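EST1E (Clostridium proteoclasticum, PDB 2WTM) is a promiscuous feruloyl esterase of the alpha/beta-hydrolase fold that hydrolyses ferulic acid esters. Local coordinates at residues F80-L83 against T84-L87. Numbering follows the deposited sequence.
Sequences FKWL and TNIL
Phe80 to Leu87 make two successive turns of helix 79-93, which packs on helix 109-120 in the alpha/beta-hydrolase fold. Four i to i+4 backbone bonds join the turns. Thr84 N reaches Phe80 O at 2.9 Å. Asn85 N, Ile86 N and Leu87 N bond in the same way to Lys81 O, Trp82 O and Leu83 O. Thr84 turns OG1 back along the helix, anti to its own carbonyl carbon (chi1 -62°). OG1 lies 3.1 Å from Phe80 O, close enough for a hydrogen bond, but its hydroxyl proton could go elsewhere, so this bond is not settled. Asn85 folds back in the same sense, and its CG lies 3.0 Å from Lys81 O. ND2 approaches that oxygen at too poor an angle to bond. OD1 lies obliquely to the Trp82 ring, 4.2 Å from Trp82 CD1. Asn85 OD1 accepts from Tyr65 N and Trp82 NE1 donates to Tyr65 O. Ile86 CG1 rests 3.2 Å from Trp82 O. Lys81 NZ forms a salt bridge with Asp9 of the second subunit, and Phe80 stacks on Phe80 of that subunit. The polar ends of Trp82 and Asn85 thus tie the helix to the backbone of one loop residue.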
loop_
_atom_site.group_PDB
_atom_site.type_symbol
_atom_site.label_atom_id
_atom_site.label_comp_id
_atom_site.label_asym_id
_atom_site.label_seq_id
_atom_site.Cartn_x
_atom_site.Cartn_y
_atom_site.Cartn_z
ATOM N N PHE A 80 3.739 -2.180 -0.964
ATOM C CA PHE A 80 3.182 -0.822 -0.634
ATOM C C PHE A 80 4.379 0.168 -0.573
ATOM O O PHE A 80 4.279 1.280 -1.063
ATOM C CB PHE A 80 2.473 -0.809 0.677
ATOM C CG PHE A 80 1.075 -1.341 0.652
ATOM C CD1 PHE A 80 0.470 -1.855 -0.452
ATOM C CD2 PHE A 80 0.381 -1.373 1.868
ATOM C CE1 PHE A 80 -0.842 -2.382 -0.375
ATOM C CE2 PHE A 80 -0.895 -1.871 1.939
ATOM C CZ PHE A 80 -1.489 -2.388 0.824
ATOM N N LYS A 81 5.479 -0.236 0.083
ATOM C CA LYS A 81 6.648 0.669 0.086
ATOM C C LYS A 81 7.159 0.969 -1.308
ATOM O O LYS A 81 7.443 2.146 -1.623
ATOM C CB LYS A 81 7.749 0.115 0.975
ATOM C CG LYS A 81 7.286 0.001 2.427
ATOM C CD LYS A 81 8.409 -0.391 3.406
ATOM C CE LYS A 81 7.886 -0.723 4.842
ATOM N NZ LYS A 81 9.034 -0.872 5.813
ATOM N N TRP A 82 7.326 -0.070 -2.130
ATOM C CA TRP A 82 7.727 0.134 -3.489
ATOM C C TRP A 82 6.771 1.045 -4.262
ATOM O O TRP A 82 7.206 1.919 -5.039
ATOM C CB TRP A 82 7.901 -1.211 -4.246
ATOM C CG TRP A 82 9.198 -1.889 -3.932
ATOM C CD1 TRP A 82 9.961 -1.825 -2.785
ATOM C CD2 TRP A 82 9.923 -2.740 -4.863
ATOM N NE1 TRP A 82 11.135 -2.606 -2.969
ATOM C CE2 TRP A 82 11.130 -3.128 -4.240
ATOM C CE3 TRP A 82 9.688 -3.125 -6.186
ATOM C CZ2 TRP A 82 12.072 -3.929 -4.926
ATOM C CZ3 TRP A 82 10.605 -3.852 -6.858
ATOM C CH2 TRP A 82 11.777 -4.268 -6.239
ATOM N N LEU A 83 5.468 0.890 -4.080
ATOM C CA LEU A 83 4.524 1.726 -4.876
ATOM C C LEU A 83 4.688 3.190 -4.366
ATOM O O LEU A 83 4.727 4.158 -5.150
ATOM C CB LEU A 83 3.092 1.238 -4.730
ATOM C CG LEU A 83 2.946 -0.031 -5.502
ATOM C CD1 LEU A 83 1.641 -0.566 -5.182
ATOM C CD2 LEU A 83 3.125 0.189 -7.006
ATOM N N THR A 84 4.834 3.377 -3.060
ATOM C CA THR A 84 5.146 4.736 -2.462
ATOM C C THR A 84 6.369 5.351 -3.127
ATOM O O THR A 84 6.381 6.503 -3.528
ATOM C CB THR A 84 5.163 4.669 -0.935
ATOM O OG1 THR A 84 3.836 4.269 -0.479
ATOM C CG2 THR A 84 5.535 5.979 -0.340
ATOM N N ASN A 85 7.409 4.514 -3.179
ATOM C CA ASN A 85 8.688 4.914 -3.774
ATOM C C ASN A 85 8.494 5.365 -5.218
ATOM O O ASN A 85 8.984 6.411 -5.675
ATOM C CB ASN A 85 9.743 3.794 -3.706
ATOM C CG ASN A 85 10.109 3.327 -2.319
ATOM O OD1 ASN A 85 10.713 2.291 -2.196
ATOM N ND2 ASN A 85 9.889 4.148 -1.306
ATOM N N ILE A 86 7.791 4.575 -5.983
ATOM C CA ILE A 86 7.576 4.909 -7.396
ATOM C C ILE A 86 6.754 6.166 -7.578
ATOM O O ILE A 86 7.075 6.977 -8.439
ATOM C CB ILE A 86 6.966 3.728 -8.155
ATOM C CG1 ILE A 86 7.881 2.527 -8.155
ATOM C CG2 ILE A 86 6.539 4.109 -9.599
ATOM C CD1 ILE A 86 7.278 1.163 -8.566
ATOM N N LEU A 87 5.719 6.399 -6.776
ATOM C CA LEU A 87 4.978 7.678 -6.805
ATOM C C LEU A 87 5.952 8.829 -6.550
ATOM O O LEU A 87 5.836 9.873 -7.160
ATOM C CB LEU A 87 3.834 7.653 -5.768
ATOM C CG LEU A 87 2.709 6.736 -6.096
ATOM C CD1 LEU A 87 1.637 6.832 -4.991
ATOM C CD2 LEU A 87 2.141 6.749 -7.440
#